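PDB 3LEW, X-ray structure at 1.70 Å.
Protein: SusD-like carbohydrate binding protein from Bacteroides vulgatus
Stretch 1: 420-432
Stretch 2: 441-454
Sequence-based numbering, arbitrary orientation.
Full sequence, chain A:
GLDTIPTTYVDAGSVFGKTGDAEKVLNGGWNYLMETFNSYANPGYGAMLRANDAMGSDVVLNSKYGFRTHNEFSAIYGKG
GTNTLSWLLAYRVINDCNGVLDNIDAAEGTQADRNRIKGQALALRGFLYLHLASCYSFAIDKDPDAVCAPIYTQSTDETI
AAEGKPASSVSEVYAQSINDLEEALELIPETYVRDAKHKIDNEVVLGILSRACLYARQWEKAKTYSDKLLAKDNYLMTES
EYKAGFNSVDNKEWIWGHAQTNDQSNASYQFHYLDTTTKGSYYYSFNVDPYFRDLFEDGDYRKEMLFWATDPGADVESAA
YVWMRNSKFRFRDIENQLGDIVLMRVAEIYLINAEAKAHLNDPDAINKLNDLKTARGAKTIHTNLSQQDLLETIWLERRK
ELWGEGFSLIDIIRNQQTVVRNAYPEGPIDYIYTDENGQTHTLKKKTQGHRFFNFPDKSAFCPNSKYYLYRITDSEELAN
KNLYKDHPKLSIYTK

Stretch 1 420-432: VRNAYPEGPIDYI
Stretch 2 441-454: HTLKKKTQGHRFFN

The two stretches run in opposed directions, pairing as an antiparallel ladder at one end and parting into a water-bridged loop contact at the other; together they bury 1205 Å². Strand 429-432 lies against the strand beginning before His441, their directions 140° apart and their axes 4.5 Å apart at closest approach. Backbone angles in the paired residues are extended, with phi from -142° (Leu443) to -80° (Lys444) and psi from 114° (Asp430) to 170° (Ile429).

Register is fixed by two hydrogen-bonded pairs. Ile429 N donates to Lys445 O (2.9 Å) and Lys445 N to Ile429 O (3.0 Å); Tyr431 N donates to Leu443 O (2.8 Å) and Leu443 N to Tyr431 O (3.1 Å). All four N-H...O angles lie between 162° and 167°. The alternate pairs, Asp430 with Lys444 and Ile432 with Thr442, lack such bonds and bring their CA atoms to 4.8 and 4.7 Å.

Asp430, Lys444, Ile432 and Thr442 share one face. Asp430 (chi1 -72°, m) and Lys444 (m, m, t, t) both bend their ends nearer the opposing strand, and the two m torsions at the base of the lysine help fold its chain back so that NZ reaches Asp430 OD2 at 2.6 Å, a salt bridge with a hydrogen bond inside it. Beside it, Ile432 (m, p) places CG1 3.5 Å from Thr442 OG1. Ile429, Tyr431, Leu443 and Lys445 occupy the other face. There Tyr431 (t, chi2 55°) sets CB 3.8 Å from Lys445 CG, so the lysine contributes its aliphatic base while its end leads away and NZ bonds elsewhere in the structure.

Before the strand, the peptide preceding Pro428 is cis, and Gly427 adopts 78/-132, a positive phi that favours glycine. Thr447 is clasped here: its N donates to Glu426 O (2.8 Å, 159°), and chi1 of 42° (p) lets OG1 donate to Pro425 O at 2.7 Å. Its methyl meets Ile429, CG2 to CD1 3.6 Å, the isoleucine being p, t. Glu426 CA also approaches Thr447 O at 3.5 Å, nearly linear at the hydrogen (175°).

Farther back, Tyr424 (t, chi2 80°) lays CB 3.9 Å from Gly449 CA; an ideal CB on Gly449 would sit 2.5 Å from Tyr424 CB, a clash. Water 4 links Tyr424 O (2.7 Å) to Gly449 N (3.0 Å), and water 2 links Asn422 O (2.7 Å) to His450 N (2.9 Å).

Arg421 is m, t, t with chi4 174°, an extended chain that does two jobs. CG lies 3.6 Å from the centroid of the His450 ring, 11° off its normal, a CH-pi contact over the face; His450 is m with chi2 -58°. Farther out, NH1 donates to Phe452 O (3.1 Å, 168°), which lies near the guanidinium plane. Phe453 (m, chi2 -71°) starts away but returns at its end: CZ packs 3.9 Å from Ala423 CB, and CD1 lies 3.5 Å from Arg421 O. Water 1 closes this end, donating to Arg421 O (2.9 Å) and Phe453 O (2.8 Å).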

# COMPACT_ATOMS: atom_id res chain seq x y z
N VAL A 420 -8.80 -15.77 1.03
CA VAL A 420 -9.92 -16.55 1.58
C VAL A 420 -11.18 -15.69 1.42
O VAL A 420 -11.21 -14.51 1.80
CB VAL A 420 -9.73 -16.87 3.10
CG1 VAL A 420 -10.97 -17.60 3.67
CG2 VAL A 420 -8.48 -17.73 3.31
N ARG A 421 -12.20 -16.29 0.81
CA ARG A 421 -13.48 -15.60 0.54
C ARG A 421 -14.66 -16.53 0.67
O ARG A 421 -14.87 -17.43 -0.17
CB ARG A 421 -13.50 -15.01 -0.87
CG ARG A 421 -12.45 -13.89 -1.07
CD ARG A 421 -12.56 -13.28 -2.41
NE ARG A 421 -11.54 -12.23 -2.61
CZ ARG A 421 -11.35 -11.63 -3.77
NH1 ARG A 421 -12.07 -12.00 -4.83
NH2 ARG A 421 -10.43 -10.68 -3.91
N ASN A 422 -15.48 -16.28 1.67
CA ASN A 422 -16.69 -17.05 1.89
C ASN A 422 -17.95 -16.32 1.45
O ASN A 422 -18.03 -15.11 1.51
CB ASN A 422 -16.75 -17.49 3.35
CG ASN A 422 -15.66 -18.48 3.68
OD1 ASN A 422 -15.50 -19.47 2.96
ND2 ASN A 422 -14.85 -18.19 4.69
N ALA A 423 -18.93 -17.09 0.99
CA ALA A 423 -20.21 -16.59 0.51
C ALA A 423 -21.05 -16.09 1.70
O ALA A 423 -21.14 -16.75 2.71
CB ALA A 423 -20.98 -17.70 -0.26
N TYR A 424 -21.65 -14.90 1.56
CA TYR A 424 -22.59 -14.35 2.53
C TYR A 424 -24.02 -14.51 2.04
O TYR A 424 -24.29 -14.28 0.85
CB TYR A 424 -22.24 -12.87 2.79
CG TYR A 424 -22.84 -12.34 4.08
CD1 TYR A 424 -22.23 -12.60 5.31
CD2 TYR A 424 -24.03 -11.65 4.08
CE1 TYR A 424 -22.78 -12.20 6.49
CE2 TYR A 424 -24.59 -11.24 5.24
CZ TYR A 424 -23.95 -11.50 6.47
OH TYR A 424 -24.52 -11.04 7.62
N PRO A 425 -24.96 -14.90 2.92
CA PRO A 425 -26.35 -15.03 2.43
C PRO A 425 -26.94 -13.69 1.97
O PRO A 425 -26.46 -12.60 2.36
CB PRO A 425 -27.11 -15.61 3.63
CG PRO A 425 -26.33 -15.23 4.82
CD PRO A 425 -24.87 -15.15 4.38
N GLU A 426 -27.94 -13.79 1.10
CA GLU A 426 -28.65 -12.64 0.58
C GLU A 426 -29.73 -12.05 1.48
O GLU A 426 -30.23 -10.96 1.21
CB GLU A 426 -29.28 -12.99 -0.78
CG GLU A 426 -28.24 -13.11 -1.89
CD GLU A 426 -28.87 -12.92 -3.28
OE1 GLU A 426 -29.98 -13.46 -3.51
OE2 GLU A 426 -28.25 -12.22 -4.12
N GLY A 427 -30.13 -12.75 2.54
CA GLY A 427 -31.18 -12.24 3.42
C GLY A 427 -32.54 -12.46 2.76
O GLY A 427 -32.81 -13.55 2.28
N PRO A 428 -33.40 -11.43 2.72
CA PRO A 428 -33.20 -10.04 3.14
C PRO A 428 -33.13 -9.85 4.65
O PRO A 428 -33.45 -10.76 5.40
CB PRO A 428 -34.44 -9.34 2.59
CG PRO A 428 -35.50 -10.40 2.67
CD PRO A 428 -34.78 -11.65 2.26
N ILE A 429 -32.72 -8.66 5.06
CA ILE A 429 -32.64 -8.26 6.45
C ILE A 429 -33.43 -6.97 6.60
O ILE A 429 -33.78 -6.34 5.60
CB ILE A 429 -31.18 -7.95 6.86
CG1 ILE A 429 -30.66 -6.72 6.10
CG2 ILE A 429 -30.30 -9.19 6.60
CD1 ILE A 429 -29.37 -6.15 6.62
N ASP A 430 -33.65 -6.55 7.84
CA ASP A 430 -34.21 -5.24 8.10
C ASP A 430 -33.15 -4.17 8.17
O ASP A 430 -32.34 -4.16 9.09
CB ASP A 430 -35.00 -5.25 9.41
CG ASP A 430 -36.28 -6.01 9.27
OD1 ASP A 430 -37.19 -5.50 8.56
OD2 ASP A 430 -36.36 -7.11 9.86
N TYR A 431 -33.19 -3.25 7.21
CA TYR A 431 -32.21 -2.17 7.10
C TYR A 431 -32.76 -0.93 7.81
O TYR A 431 -33.87 -0.47 7.47
CB TYR A 431 -31.90 -1.91 5.61
CG TYR A 431 -31.10 -0.67 5.28
CD1 TYR A 431 -29.86 -0.43 5.87
CD2 TYR A 431 -31.55 0.24 4.35
CE1 TYR A 431 -29.13 0.72 5.57
CE2 TYR A 431 -30.80 1.37 4.01
CZ TYR A 431 -29.59 1.61 4.63
OH TYR A 431 -28.86 2.75 4.28
N ILE A 432 -32.02 -0.41 8.80
CA ILE A 432 -32.39 0.82 9.51
C ILE A 432 -31.51 1.97 9.07
O ILE A 432 -30.28 1.84 9.07
CB ILE A 432 -32.25 0.64 11.06
CG1 ILE A 432 -33.28 -0.36 11.59
CG2 ILE A 432 -32.43 1.98 11.78
CD1 ILE A 432 -33.09 -1.78 11.11
N HIS A 441 -36.17 5.30 9.45
CA HIS A 441 -37.13 4.35 8.87
C HIS A 441 -36.51 2.95 8.70
O HIS A 441 -35.28 2.80 8.77
CB HIS A 441 -37.61 4.85 7.50
CG HIS A 441 -37.87 6.33 7.45
ND1 HIS A 441 -36.85 7.26 7.36
CD2 HIS A 441 -39.02 7.03 7.48
CE1 HIS A 441 -37.37 8.48 7.33
NE2 HIS A 441 -38.68 8.37 7.40
N THR A 442 -37.34 1.94 8.46
CA THR A 442 -36.87 0.57 8.19
C THR A 442 -37.49 -0.02 6.93
O THR A 442 -38.68 0.15 6.68
CB THR A 442 -37.21 -0.40 9.35
OG1 THR A 442 -36.56 0.05 10.55
CG2 THR A 442 -36.76 -1.85 9.04
N LEU A 443 -36.66 -0.76 6.17
CA LEU A 443 -37.03 -1.46 4.93
C LEU A 443 -36.31 -2.82 4.83
O LEU A 443 -35.19 -2.98 5.34
CB LEU A 443 -36.59 -0.62 3.73
CG LEU A 443 -37.48 0.40 3.01
CD1 LEU A 443 -38.54 1.05 3.90
CD2 LEU A 443 -36.59 1.45 2.36
N LYS A 444 -36.92 -3.78 4.13
CA LYS A 444 -36.26 -5.05 3.82
C LYS A 444 -35.30 -4.87 2.63
O LYS A 444 -35.68 -4.33 1.60
CB LYS A 444 -37.27 -6.15 3.47
CG LYS A 444 -38.17 -6.67 4.64
CD LYS A 444 -37.45 -7.69 5.56
CE LYS A 444 -38.30 -8.13 6.77
NZ LYS A 444 -37.44 -8.52 7.95
N LYS A 445 -34.05 -5.32 2.80
CA LYS A 445 -33.04 -5.29 1.73
C LYS A 445 -32.23 -6.59 1.67
O LYS A 445 -31.94 -7.19 2.69
CB LYS A 445 -32.06 -4.13 1.94
CG LYS A 445 -32.67 -2.77 2.01
CD LYS A 445 -33.32 -2.40 0.71
CE LYS A 445 -33.74 -0.96 0.73
NZ LYS A 445 -34.68 -0.67 -0.37
N LYS A 446 -31.81 -6.98 0.48
CA LYS A 446 -30.88 -8.08 0.30
C LYS A 446 -29.45 -7.67 0.63
O LYS A 446 -29.08 -6.55 0.36
CB LYS A 446 -30.90 -8.59 -1.13
CG LYS A 446 -32.18 -9.37 -1.43
CD LYS A 446 -31.88 -10.50 -2.36
CE LYS A 446 -32.30 -10.18 -3.74
NZ LYS A 446 -33.73 -10.58 -3.94
N THR A 447 -28.68 -8.59 1.20
CA THR A 447 -27.32 -8.30 1.65
C THR A 447 -26.31 -8.87 0.64
O THR A 447 -26.40 -10.02 0.25
CB THR A 447 -27.05 -8.97 3.02
OG1 THR A 447 -27.62 -10.30 3.01
CG2 THR A 447 -27.70 -8.14 4.17
N GLN A 448 -25.32 -8.07 0.25
CA GLN A 448 -24.28 -8.52 -0.67
C GLN A 448 -22.93 -8.68 0.00
O GLN A 448 -22.38 -7.69 0.54
CB GLN A 448 -24.13 -7.49 -1.81
CG GLN A 448 -23.16 -7.89 -2.92
CD GLN A 448 -23.57 -9.15 -3.61
OE1 GLN A 448 -24.70 -9.27 -4.12
NE2 GLN A 448 -22.67 -10.14 -3.63
N GLY A 449 -22.38 -9.89 -0.09
CA GLY A 449 -20.99 -10.16 0.28
C GLY A 449 -20.06 -10.39 -0.93
O GLY A 449 -20.30 -9.89 -2.03
N HIS A 450 -19.03 -11.19 -0.73
CA HIS A 450 -18.09 -11.49 -1.82
C HIS A 450 -18.79 -12.02 -3.07
O HIS A 450 -19.85 -12.66 -2.98
CB HIS A 450 -17.06 -12.52 -1.36
CG HIS A 450 -15.87 -11.92 -0.67
ND1 HIS A 450 -15.05 -10.99 -1.27
CD2 HIS A 450 -15.36 -12.12 0.58
CE1 HIS A 450 -14.08 -10.67 -0.44
NE2 HIS A 450 -14.23 -11.35 0.68
N ARG A 451 -18.16 -11.78 -4.21
CA ARG A 451 -18.68 -12.21 -5.50
C ARG A 451 -17.76 -13.18 -6.26
O ARG A 451 -18.24 -13.92 -7.12
CB ARG A 451 -18.88 -10.97 -6.37
CG ARG A 451 -19.93 -9.97 -5.80
CD ARG A 451 -19.77 -8.60 -6.47
NE ARG A 451 -20.11 -8.68 -7.86
CZ ARG A 451 -19.67 -7.92 -8.84
NH1 ARG A 451 -18.80 -6.93 -8.67
NH2 ARG A 451 -20.11 -8.18 -10.06
N PHE A 452 -16.48 -13.12 -5.98
CA PHE A 452 -15.47 -13.87 -6.76
C PHE A 452 -14.79 -14.83 -5.84
O PHE A 452 -14.03 -14.41 -4.96
CB PHE A 452 -14.52 -12.91 -7.43
CG PHE A 452 -15.23 -11.90 -8.29
CD1 PHE A 452 -15.89 -12.29 -9.43
CD2 PHE A 452 -15.22 -10.54 -7.96
CE1 PHE A 452 -16.57 -11.36 -10.22
CE2 PHE A 452 -15.86 -9.62 -8.73
CZ PHE A 452 -16.54 -10.01 -9.86
N PHE A 453 -15.12 -16.11 -5.98
CA PHE A 453 -14.71 -17.13 -4.99
C PHE A 453 -13.55 -18.06 -5.42
O PHE A 453 -13.17 -18.99 -4.69
CB PHE A 453 -15.94 -18.01 -4.68
CG PHE A 453 -17.08 -17.24 -4.11
CD1 PHE A 453 -17.00 -16.75 -2.83
CD2 PHE A 453 -18.18 -16.92 -4.89
CE1 PHE A 453 -18.04 -15.98 -2.29
CE2 PHE A 453 -19.23 -16.17 -4.33
CZ PHE A 453 -19.13 -15.70 -3.04
N ASN A 454 -13.06 -17.84 -6.62
CA ASN A 454 -11.95 -18.62 -7.18
C ASN A 454 -11.26 -17.79 -8.23
O ASN A 454 -11.68 -16.66 -8.50
CB ASN A 454 -12.49 -19.91 -7.80
CG ASN A 454 -13.69 -19.66 -8.65
OD1 ASN A 454 -14.83 -19.87 -8.21
ND2 ASN A 454 -13.47 -19.15 -9.85
O HOH W 1 -13.67 -19.37 -2.01
O HOH W 2 -18.69 -12.50 1.88
O HOH W 3 -21.53 -13.47 -0.96
O HOH W 4 -24.45 -11.97 -0.55
O HOH W 5 -25.97 -11.34 -4.43